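Local structure of periplasmic molybdate-binding protein (Azotobacter vinelandii, 1ATG) at residues A[81-92]-A[176-187]; A[99-109]-A[152-162]. The protein binds molybdate or tungstate in a cleft between its two domains and probably serves as the periplasmic receptor of a molybdate ABC transporter. All blocks are in the same frame, centred on the assembly; numbering follows the deposited sequence. Where two conformers were deposited one is given.

Contact 1: residues A[81-92]-A[176-187]; sequences KLVLWSAKPGLV and PGSHWFPPANYY
Antiparallel strand pairing joins residues 81-92 to 176-187, where strand 178-180 lies along strand 75-86; L84 and W180, like S86 and S178, form hydrogen-bonded pairs. The W85 indole adds a bond beyond the backbone: W85 NE1 reaches P176 O at 2.9 Å, the oxygen lying in the ring plane while the N-H arrives from above the plane of the carbonyl. S178 fastens the turn after the strand. With chi1 at 56°, S178 OG sits between its own N and carbonyl carbon, where it donates to K88 O (2.7 Å) and accepts from V92 N (2.9 Å). Toward the other end, Y187 OH accepts from L82 N at 3.1 Å and donates to a water that also bonds L82 O and P182 O, while L82 CD2 rests over the centre of the Y187 ring. A phenylalanine in place of Y187 would probably leave L82 N and this water without their shared hydroxyl partner. The L82 side chain comes to about 4 Å from that of Y117 in the anion pocket. The strand pair forms part of the sheet of one domain in a periplasmic-binding-protein fold, whose ligand lies between two domains.

Contact 2: residues A[99-109]-A[152-162]; sequences LAGNGWRHIAI and QTASGAADLGF. With ACT (acetate ion), chain C; SO4 (sulfate ion), chain D.
R105 and D159 meet in a side-on salt bridge, R105 NE reaching D159 OD2 at 2.9 Å along an almost straight bond (179°) and NH2 reaching OD1 at 3.0 Å. D159 OD2 also accepts from R105 N (2.8 Å) on its anti lone pair; with three bonds to one residue, the carboxylate is restrained against turning. The arginine chain bends at chi3 (-77°), bringing the guanidinium edge to the acid, with the two planes 30° apart. An acetate, probably from the crystallisation liquor, lays its methyl over one guanidinium face. One acetate oxygen accepts from the backbone N atoms of H106 and D159, the other from H106 ND1. Past this polar end, L160 N bonds to H106 O, A108 N to L160 O and F162 N to A108 O, the alternating pattern of parallel strands. Helix 146-154 leads into strand 160-164, which lies beside 107-110 in the parallel part of an alpha/beta domain. On one face of this pair A108 CB touches A158 CB and T153 OG1. On the other face, L160 CD1 sits over the five-membered ring of W104, 3.5 Å from its centroid, in a CH-pi contact, and also touches L99 CD2. I107 CD1 approaches the F162 ring obliquely, whereas I109 CD1 meets its edge, 3.8 Å from F162 CD2; helix 116-127 flanks F162 through V124 and I109 through L125.

Adjacent strands of one sheet carry both contacts: 75-86, which pairs with 178-180 in contact 1, runs beside 160-164, the strand that pairs with 107-110 in contact 2. The seam is bonded directly, W85 N to G161 O and S86 OG to D159 O, each at 2.8 Å. Contact 1 is antiparallel and only partly buried, mixing aromatic packing with a serine-held turn and bridging waters. Contact 2 is parallel and largely buried, its aliphatic and aromatic interior giving way to a salt bridge at one end. Apolar packing crosses between them as well, since L160 of contact 2 touches L91 and V92 of contact 1.

Contact 1: residues A[81-92]-A[176-187]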
loop_
_atom_site.group_PDB
_atom_site.type_symbol
_atom_site.label_atom_id
_atom_site.label_comp_id
_atom_site.label_asym_id
_atom_site.label_seq_id
_atom_site.Cartn_x
_atom_site.Cartn_y
_atom_site.Cartn_z
ATOM N N LYS A 81 -0.811 4.254 6.299
ATOM C CA LYS A 81 -1.839 4.528 7.284
ATOM C C LYS A 81 -3.118 3.861 6.798
ATOM O O LYS A 81 -3.666 4.222 5.747
ATOM C CB LYS A 81 -2.037 6.036 7.408
ATOM C CG LYS A 81 -2.941 6.488 8.536
ATOM C CD LYS A 81 -2.689 7.949 8.894
ATOM C CE LYS A 81 -3.504 8.355 10.113
ATOM N NZ LYS A 81 -3.059 9.667 10.661
ATOM N N LEU A 82 -3.586 2.907 7.574
ATOM C CA LEU A 82 -4.814 2.192 7.245
ATOM C C LEU A 82 -6.025 3.066 7.503
ATOM O O LEU A 82 -6.107 3.798 8.509
ATOM C CB LEU A 82 -4.900 0.963 8.152
ATOM C CG LEU A 82 -6.106 0.053 7.916
ATOM C CD1 LEU A 82 -6.044 -0.657 6.571
ATOM C CD2 LEU A 82 -6.153 -0.978 9.040
ATOM N N VAL A 83 -7.023 2.973 6.621
ATOM C CA VAL A 83 -8.248 3.728 6.788
ATOM C C VAL A 83 -9.466 2.854 6.518
ATOM O O VAL A 83 -9.462 2.077 5.533
ATOM C CB VAL A 83 -8.355 4.944 5.842
ATOM C CG1 VAL A 83 -9.416 5.910 6.369
ATOM C CG2 VAL A 83 -7.053 5.685 5.632
ATOM N N LEU A 84 -10.465 2.938 7.371
ATOM C CA LEU A 84 -11.777 2.368 7.069
ATOM C C LEU A 84 -12.535 3.471 6.317
ATOM O O LEU A 84 -12.647 4.609 6.825
ATOM C CB LEU A 84 -12.521 2.018 8.349
ATOM C CG LEU A 84 -13.953 1.507 8.114
ATOM C CD1 LEU A 84 -13.954 0.165 7.402
ATOM C CD2 LEU A 84 -14.687 1.408 9.442
ATOM N N TRP A 85 -12.988 3.180 5.117
ATOM C CA TRP A 85 -13.577 4.199 4.265
ATOM C C TRP A 85 -14.903 3.709 3.723
ATOM O O TRP A 85 -15.131 2.528 3.504
ATOM C CB TRP A 85 -12.603 4.438 3.097
ATOM C CG TRP A 85 -12.976 5.524 2.136
ATOM C CD1 TRP A 85 -13.372 6.803 2.442
ATOM C CD2 TRP A 85 -13.017 5.421 0.710
ATOM N NE1 TRP A 85 -13.624 7.496 1.281
ATOM C CE2 TRP A 85 -13.427 6.681 0.208
ATOM C CE3 TRP A 85 -12.729 4.409 -0.206
ATOM C CZ2 TRP A 85 -13.553 6.929 -1.151
ATOM C CZ3 TRP A 85 -12.854 4.678 -1.560
ATOM C CH2 TRP A 85 -13.254 5.932 -2.024
ATOM N N SER A 86 -15.783 4.674 3.468
ATOM C CA SER A 86 -16.978 4.463 2.688
ATOM C C SER A 86 -17.105 5.647 1.720
ATOM O O SER A 86 -16.820 6.792 2.098
ATOM C CB SER A 86 -18.250 4.363 3.521
ATOM O OG SER A 86 -19.412 4.224 2.695
ATOM N N ALA A 87 -17.641 5.390 0.538
ATOM C CA ALA A 87 -17.993 6.479 -0.370
ATOM C C ALA A 87 -19.196 7.241 0.194
ATOM O O ALA A 87 -19.431 8.381 -0.232
ATOM C CB ALA A 87 -18.314 5.956 -1.765
ATOM N N LYS A 88 -19.971 6.684 1.105
ATOM C CA LYS A 88 -21.146 7.366 1.631
ATOM C C LYS A 88 -20.807 8.258 2.801
ATOM O O LYS A 88 -20.358 7.783 3.846
ATOM C CB LYS A 88 -22.174 6.326 2.122
ATOM C CG LYS A 88 -23.453 6.969 2.643
ATOM C CD LYS A 88 -24.603 6.003 2.867
ATOM C CE LYS A 88 -25.841 6.769 3.324
ATOM N NZ LYS A 88 -26.902 5.864 3.843
ATOM N N PRO A 89 -21.079 9.557 2.704
ATOM C CA PRO A 89 -20.871 10.449 3.835
ATOM C C PRO A 89 -21.737 9.998 4.999
ATOM O O PRO A 89 -22.845 9.477 4.806
ATOM C CB PRO A 89 -21.253 11.824 3.300
ATOM C CG PRO A 89 -21.189 11.699 1.819
ATOM C CD PRO A 89 -21.614 10.272 1.522
ATOM N N GLY A 90 -21.256 10.131 6.234
ATOM C CA GLY A 90 -22.011 9.761 7.406
ATOM C C GLY A 90 -22.073 8.294 7.771
ATOM O O GLY A 90 -22.527 8.003 8.889
ATOM N N LEU A 91 -21.667 7.348 6.923
ATOM C CA LEU A 91 -21.740 5.938 7.281
ATOM C C LEU A 91 -20.644 5.553 8.261
ATOM O O LEU A 91 -20.908 4.912 9.280
ATOM C CB LEU A 91 -21.694 5.040 6.044
ATOM C CG LEU A 91 -21.735 3.538 6.312
ATOM C CD1 LEU A 91 -22.976 3.154 7.107
ATOM C CD2 LEU A 91 -21.647 2.741 5.011
ATOM N N VAL A 92 -19.392 5.890 7.958
ATOM C CA VAL A 92 -18.286 5.584 8.853
ATOM C C VAL A 92 -18.185 6.694 9.895
ATOM O O VAL A 92 -17.865 7.835 9.567
ATOM C CB VAL A 92 -16.970 5.414 8.091
ATOM C CG1 VAL A 92 -15.828 5.146 9.060
ATOM C CG2 VAL A 92 -17.093 4.263 7.100
ATOM N N PRO A 176 -13.019 12.281 0.644
ATOM C CA PRO A 176 -14.439 12.179 0.309
ATOM C C PRO A 176 -15.107 11.061 1.095
ATOM O O PRO A 176 -14.445 10.223 1.734
ATOM C CB PRO A 176 -14.422 11.907 -1.183
ATOM C CG PRO A 176 -13.143 11.179 -1.414
ATOM C CD PRO A 176 -12.156 11.779 -0.446
ATOM N N GLY A 177 -16.436 11.047 1.094
ATOM C CA GLY A 177 -17.190 9.992 1.767
ATOM C C GLY A 177 -17.113 10.114 3.271
ATOM O O GLY A 177 -17.344 11.183 3.837
ATOM N N SER A 178 -16.797 9.009 3.941
ATOM C CA SER A 178 -16.621 9.005 5.387
ATOM C C SER A 178 -15.454 8.088 5.742
ATOM O O SER A 178 -15.189 7.138 4.996
ATOM C CB SER A 178 -17.893 8.662 6.141
ATOM O OG SER A 178 -18.410 7.411 5.717
ATOM N N HIS A 179 -14.748 8.371 6.832
ATOM C CA HIS A 179 -13.589 7.541 7.151
ATOM C C HIS A 179 -13.275 7.506 8.630
ATOM O O HIS A 179 -13.645 8.387 9.413
ATOM C CB HIS A 179 -12.359 8.014 6.368
ATOM C CG HIS A 179 -11.823 9.316 6.885
ATOM N ND1 HIS A 179 -12.392 10.531 6.540
ATOM C CD2 HIS A 179 -10.804 9.584 7.737
ATOM C CE1 HIS A 179 -11.730 11.504 7.139
ATOM N NE2 HIS A 179 -10.781 10.965 7.874
ATOM N N TRP A 180 -12.561 6.451 9.003
ATOM C CA TRP A 180 -12.079 6.254 10.362
ATOM C C TRP A 180 -10.683 5.655 10.293
ATOM O O TRP A 180 -10.452 4.674 9.583
ATOM C CB TRP A 180 -12.956 5.298 11.153
ATOM C CG TRP A 180 -12.434 4.860 12.489
ATOM C CD1 TRP A 180 -12.143 5.657 13.568
ATOM C CD2 TRP A 180 -12.118 3.525 12.900
ATOM N NE1 TRP A 180 -11.700 4.899 14.618
ATOM C CE2 TRP A 180 -11.680 3.583 14.243
ATOM C CE3 TRP A 180 -12.199 2.284 12.271
ATOM C CZ2 TRP A 180 -11.336 2.443 14.954
ATOM C CZ3 TRP A 180 -11.845 1.153 12.990
ATOM C CH2 TRP A 180 -11.413 1.234 14.322
ATOM N N PHE A 181 -9.746 6.289 10.988
ATOM C CA PHE A 181 -8.400 5.745 11.112
ATOM C C PHE A 181 -8.348 4.834 12.318
ATOM O O PHE A 181 -8.413 5.299 13.471
ATOM C CB PHE A 181 -7.347 6.845 11.325
ATOM C CG PHE A 181 -7.165 7.767 10.163
ATOM C CD1 PHE A 181 -6.501 7.328 9.020
ATOM C CD2 PHE A 181 -7.634 9.067 10.183
ATOM C CE1 PHE A 181 -6.312 8.170 7.938
ATOM C CE2 PHE A 181 -7.445 9.909 9.104
ATOM C CZ PHE A 181 -6.786 9.471 7.979
ATOM N N PRO A 182 -8.199 3.535 12.172
ATOM C CA PRO A 182 -7.991 2.711 13.362
ATOM C C PRO A 182 -6.723 3.175 14.077
ATOM O O PRO A 182 -5.703 3.454 13.447
ATOM C CB PRO A 182 -7.816 1.313 12.799
ATOM C CG PRO A 182 -8.468 1.334 11.450
ATOM C CD PRO A 182 -8.184 2.740 10.931
ATOM N N PRO A 183 -6.765 3.289 15.401
ATOM C CA PRO A 183 -5.570 3.683 16.152
ATOM C C PRO A 183 -4.413 2.738 15.855
ATOM O O PRO A 183 -4.561 1.565 15.500
ATOM C CB PRO A 183 -6.036 3.640 17.602
ATOM C CG PRO A 183 -7.504 3.902 17.528
ATOM C CD PRO A 183 -7.945 3.160 16.274
ATOM N N ALA A 184 -3.192 3.255 16.099
ATOM C CA ALA A 184 -1.971 2.527 15.779
ATOM C C ALA A 184 -1.722 1.265 16.590
ATOM O O ALA A 184 -0.931 0.442 16.155
ATOM C CB ALA A 184 -0.769 3.462 15.880
ATOM N N ASN A 185 -2.425 1.098 17.703
ATOM C CA ASN A 185 -2.310 -0.138 18.468
ATOM C C ASN A 185 -3.324 -1.185 18.028
ATOM O O ASN A 185 -3.335 -2.283 18.594
ATOM C CB ASN A 185 -2.448 0.129 19.969
ATOM C CG ASN A 185 -3.768 0.748 20.363
ATOM O OD1 ASN A 185 -4.321 1.621 19.702
ATOM N ND2 ASN A 185 -4.321 0.312 21.490
ATOM N N TYR A 186 -4.135 -0.907 16.999
ATOM C CA TYR A 186 -5.130 -1.862 16.545
ATOM C C TYR A 186 -4.605 -2.802 15.467
ATOM O O TYR A 186 -5.312 -3.760 15.131
ATOM C CB TYR A 186 -6.388 -1.178 16.014
ATOM C CG TYR A 186 -7.320 -0.562 17.023
ATOM C CD1 TYR A 186 -6.883 0.025 18.204
ATOM C CD2 TYR A 186 -8.692 -0.556 16.774
ATOM C CE1 TYR A 186 -7.775 0.581 19.099
ATOM C CE2 TYR A 186 -9.596 0.001 17.662
ATOM C CZ TYR A 186 -9.124 0.576 18.825
ATOM O OH TYR A 186 -10.008 1.141 19.721
ATOM N N TYR A 187 -3.440 -2.511 14.910
ATOM C CA TYR A 187 -2.838 -3.306 13.863
ATOM C C TYR A 187 -1.330 -3.071 13.893
ATOM O O TYR A 187 -0.894 -2.044 14.441
ATOM C CB TYR A 187 -3.389 -2.940 12.491
ATOM C CG TYR A 187 -3.215 -1.516 12.012
ATOM C CD1 TYR A 187 -3.984 -0.463 12.484
ATOM C CD2 TYR A 187 -2.254 -1.223 11.054
ATOM C CE1 TYR A 187 -3.826 0.820 12.006
ATOM C CE2 TYR A 187 -2.082 0.065 10.579
ATOM C CZ TYR A 187 -2.868 1.085 11.062
ATOM O OH TYR A 187 -2.690 2.339 10.524
HETATM O O HOH W 1 -4.738 4.029 10.944
HETATM O O HOH W 2 -19.077 11.848 6.686
HETATM O O HOH W 3 -15.910 9.701 10.426
#

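Contact 2: residues A[99-109]-A[152-162]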
loop_
_atom_site.group_PDB
_atom_site.type_symbol
_atom_site.label_atom_id
_atom_site.label_comp_id
_atom_site.label_asym_id
_atom_site.label_seq_id
_atom_site.Cartn_x
_atom_site.Cartn_y
_atom_site.Cartn_z
ATOM N N LEU A 99 -18.504 -0.686 12.508
ATOM C CA LEU A 99 -18.124 -2.062 12.244
ATOM C C LEU A 99 -18.892 -3.109 13.030
ATOM O O LEU A 99 -19.008 -4.250 12.587
ATOM C CB LEU A 99 -16.628 -2.242 12.518
ATOM C CG LEU A 99 -15.717 -1.583 11.483
ATOM C CD1 LEU A 99 -14.277 -1.600 11.989
ATOM C CD2 LEU A 99 -15.809 -2.281 10.137
ATOM N N ALA A 100 -19.342 -2.759 14.229
ATOM C CA ALA A 100 -20.047 -3.706 15.082
ATOM C C ALA A 100 -21.540 -3.761 14.800
ATOM O O ALA A 100 -22.229 -4.597 15.403
ATOM C CB ALA A 100 -19.805 -3.342 16.544
ATOM N N GLY A 101 -22.053 -2.929 13.908
ATOM C CA GLY A 101 -23.473 -2.898 13.603
ATOM C C GLY A 101 -23.831 -3.570 12.283
ATOM O O GLY A 101 -23.012 -4.128 11.564
ATOM N N ASN A 102 -25.128 -3.497 11.982
ATOM C CA ASN A 102 -25.679 -4.104 10.772
ATOM C C ASN A 102 -26.208 -3.069 9.802
ATOM O O ASN A 102 -27.061 -3.369 8.955
ATOM C CB ASN A 102 -26.767 -5.112 11.168
ATOM C CG ASN A 102 -26.231 -6.246 12.019
ATOM O OD1 ASN A 102 -25.151 -6.789 11.778
ATOM N ND2 ASN A 102 -26.989 -6.612 13.050
ATOM N N GLY A 103 -25.679 -1.853 9.843
ATOM C CA GLY A 103 -26.073 -0.765 8.964
ATOM C C GLY A 103 -25.315 -0.692 7.648
ATOM O O GLY A 103 -25.274 0.345 6.985
ATOM N N TRP A 104 -24.748 -1.794 7.197
ATOM C CA TRP A 104 -23.976 -1.869 5.962
ATOM C C TRP A 104 -23.948 -3.335 5.556
ATOM O O TRP A 104 -24.155 -4.225 6.403
ATOM C CB TRP A 104 -22.569 -1.316 6.146
ATOM C CG TRP A 104 -21.826 -1.920 7.301
ATOM C CD1 TRP A 104 -21.887 -1.517 8.611
ATOM C CD2 TRP A 104 -20.930 -3.031 7.263
ATOM N NE1 TRP A 104 -21.079 -2.313 9.382
ATOM C CE2 TRP A 104 -20.471 -3.243 8.586
ATOM C CE3 TRP A 104 -20.444 -3.859 6.257
ATOM C CZ2 TRP A 104 -19.579 -4.262 8.894
ATOM C CZ3 TRP A 104 -19.562 -4.864 6.567
ATOM C CH2 TRP A 104 -19.121 -5.066 7.887
ATOM N N ARG A 105 -23.652 -3.590 4.301
ATOM C CA ARG A 105 -23.696 -4.932 3.746
ATOM C C ARG A 105 -22.333 -5.592 3.754
ATOM O O ARG A 105 -22.109 -6.496 4.573
ATOM C CB ARG A 105 -24.310 -4.871 2.338
ATOM C CG ARG A 105 -25.778 -4.424 2.358
ATOM C CD ARG A 105 -26.251 -4.022 0.965
ATOM N NE ARG A 105 -25.709 -2.678 0.666
ATOM C CZ ARG A 105 -26.153 -1.959 -0.363
ATOM N NH1 ARG A 105 -27.068 -2.452 -1.184
ATOM N NH2 ARG A 105 -25.673 -0.753 -0.580
ATOM N N HIS A 106 -21.435 -5.199 2.865
ATOM C CA HIS A 106 -20.112 -5.800 2.772
ATOM C C HIS A 106 -18.975 -4.819 3.026
ATOM O O HIS A 106 -19.118 -3.609 2.870
ATOM C CB HIS A 106 -19.910 -6.369 1.360
ATOM C CG HIS A 106 -20.933 -7.403 0.993
ATOM N ND1 HIS A 106 -22.089 -7.123 0.296
ATOM C CD2 HIS A 106 -20.974 -8.733 1.271
ATOM C CE1 HIS A 106 -22.792 -8.238 0.133
ATOM N NE2 HIS A 106 -22.135 -9.223 0.716
ATOM N N ILE A 107 -17.841 -5.396 3.415
ATOM C CA ILE A 107 -16.616 -4.637 3.614
ATOM C C ILE A 107 -15.549 -5.271 2.739
ATOM O O ILE A 107 -15.306 -6.504 2.803
ATOM C CB ILE A 107 -16.199 -4.615 5.099
ATOM C CG1 ILE A 107 -14.915 -3.785 5.250
ATOM C CG2 ILE A 107 -16.046 -5.993 5.731
ATOM C CD1 ILE A 107 -14.597 -3.435 6.694
ATOM N N ALA A 108 -14.914 -4.478 1.895
ATOM C CA ALA A 108 -13.837 -4.930 1.026
ATOM C C ALA A 108 -12.527 -4.953 1.796
ATOM O O ALA A 108 -12.083 -3.913 2.311
ATOM C CB ALA A 108 -13.722 -4.038 -0.201
ATOM N N ILE A 109 -11.932 -6.139 1.926
ATOM C CA ILE A 109 -10.659 -6.273 2.630
ATOM C C ILE A 109 -9.734 -7.042 1.714
ATOM O O ILE A 109 -10.069 -8.152 1.257
ATOM C CB ILE A 109 -10.765 -6.970 3.993
ATOM C CG1 ILE A 109 -11.846 -6.284 4.836
ATOM C CG2 ILE A 109 -9.408 -6.988 4.688
ATOM C CD1 ILE A 109 -11.986 -6.770 6.252
ATOM N N GLN A 152 -13.450 -1.148 -5.299
ATOM C CA GLN A 152 -14.754 -1.662 -4.886
ATOM C C GLN A 152 -15.468 -0.711 -3.955
ATOM O O GLN A 152 -16.691 -0.541 -4.010
ATOM C CB GLN A 152 -14.570 -3.010 -4.202
ATOM C CG GLN A 152 -14.093 -4.124 -5.113
ATOM C CD GLN A 152 -14.897 -4.288 -6.388
ATOM O OE1 GLN A 152 -16.108 -4.501 -6.349
ATOM N NE2 GLN A 152 -14.249 -4.173 -7.542
ATOM N N THR A 153 -14.717 -0.079 -3.046
ATOM C CA THR A 153 -15.317 0.862 -2.117
ATOM C C THR A 153 -15.680 2.161 -2.817
ATOM O O THR A 153 -16.744 2.736 -2.579
ATOM C CB THR A 153 -14.360 1.123 -0.937
ATOM O OG1 THR A 153 -13.945 -0.131 -0.376
ATOM C CG2 THR A 153 -15.056 1.900 0.160
ATOM N N ALA A 154 -14.805 2.633 -3.712
ATOM C CA ALA A 154 -15.024 3.904 -4.394
ATOM C C ALA A 154 -16.265 3.922 -5.274
ATOM O O ALA A 154 -16.877 4.975 -5.460
ATOM C CB ALA A 154 -13.807 4.282 -5.229
ATOM N N SER A 155 -16.597 2.784 -5.864
ATOM C CA SER A 155 -17.785 2.686 -6.701
ATOM C C SER A 155 -19.037 2.368 -5.896
ATOM O O SER A 155 -20.140 2.333 -6.470
ATOM C CB SER A 155 -17.576 1.555 -7.719
ATOM O OG SER A 155 -17.463 0.320 -7.038
ATOM N N GLY A 156 -18.888 2.040 -4.616
ATOM C CA GLY A 156 -20.014 1.592 -3.822
ATOM C C GLY A 156 -20.265 0.094 -3.985
ATOM O O GLY A 156 -21.223 -0.401 -3.345
ATOM N N ALA A 157 -19.503 -0.665 -4.745
ATOM C CA ALA A 157 -19.682 -2.115 -4.791
ATOM C C ALA A 157 -19.566 -2.719 -3.394
ATOM O O ALA A 157 -20.185 -3.770 -3.121
ATOM C CB ALA A 157 -18.715 -2.757 -5.757
ATOM N N ALA A 158 -18.768 -2.124 -2.518
ATOM C CA ALA A 158 -18.696 -2.455 -1.109
ATOM C C ALA A 158 -19.079 -1.210 -0.300
ATOM O O ALA A 158 -18.491 -0.147 -0.532
ATOM C CB ALA A 158 -17.316 -2.937 -0.661
ATOM N N ASP A 159 -20.007 -1.313 0.632
ATOM C CA ASP A 159 -20.362 -0.198 1.493
ATOM C C ASP A 159 -19.140 0.307 2.252
ATOM O O ASP A 159 -19.001 1.517 2.401
ATOM C CB ASP A 159 -21.456 -0.630 2.481
ATOM C CG ASP A 159 -22.834 -0.760 1.864
ATOM O OD1 ASP A 159 -23.157 -0.049 0.876
ATOM O OD2 ASP A 159 -23.649 -1.549 2.395
ATOM N N LEU A 160 -18.314 -0.597 2.759
ATOM C CA LEU A 160 -17.123 -0.242 3.515
ATOM C C LEU A 160 -15.901 -0.857 2.860
ATOM O O LEU A 160 -16.019 -1.895 2.204
ATOM C CB LEU A 160 -17.201 -0.794 4.943
ATOM C CG LEU A 160 -18.370 -0.341 5.812
ATOM C CD1 LEU A 160 -18.212 -0.940 7.207
ATOM C CD2 LEU A 160 -18.476 1.175 5.906
ATOM N N GLY A 161 -14.730 -0.314 3.186
ATOM C CA GLY A 161 -13.494 -0.951 2.746
ATOM C C GLY A 161 -12.331 -0.502 3.609
ATOM O O GLY A 161 -12.326 0.598 4.152
ATOM N N PHE A 162 -11.334 -1.384 3.709
ATOM C CA PHE A 162 -10.058 -1.040 4.337
ATOM C C PHE A 162 -9.074 -0.707 3.228
ATOM O O PHE A 162 -8.751 -1.538 2.370
ATOM C CB PHE A 162 -9.530 -2.166 5.214
ATOM C CG PHE A 162 -10.047 -2.174 6.620
ATOM C CD1 PHE A 162 -9.820 -1.097 7.459
ATOM C CD2 PHE A 162 -10.764 -3.256 7.115
ATOM C CE1 PHE A 162 -10.280 -1.107 8.760
ATOM C CE2 PHE A 162 -11.209 -3.278 8.417
ATOM C CZ PHE A 162 -10.981 -2.199 9.254
HETATM C C ACT C . -22.424 -3.753 -0.573
HETATM O O ACT C . -21.690 -3.611 0.426
HETATM O OXT ACT C . -22.943 -4.877 -0.844
HETATM C CH3 ACT C . -22.760 -2.603 -1.461
HETATM S S SO4 D . -11.008 -3.618 -9.814
HETATM O O1 SO4 D . -11.226 -2.761 -11.031
HETATM O O2 SO4 D . -12.095 -3.314 -8.830
HETATM O O3 SO4 D . -9.669 -3.306 -9.217
HETATM O O4 SO4 D . -11.063 -5.063 -10.195
#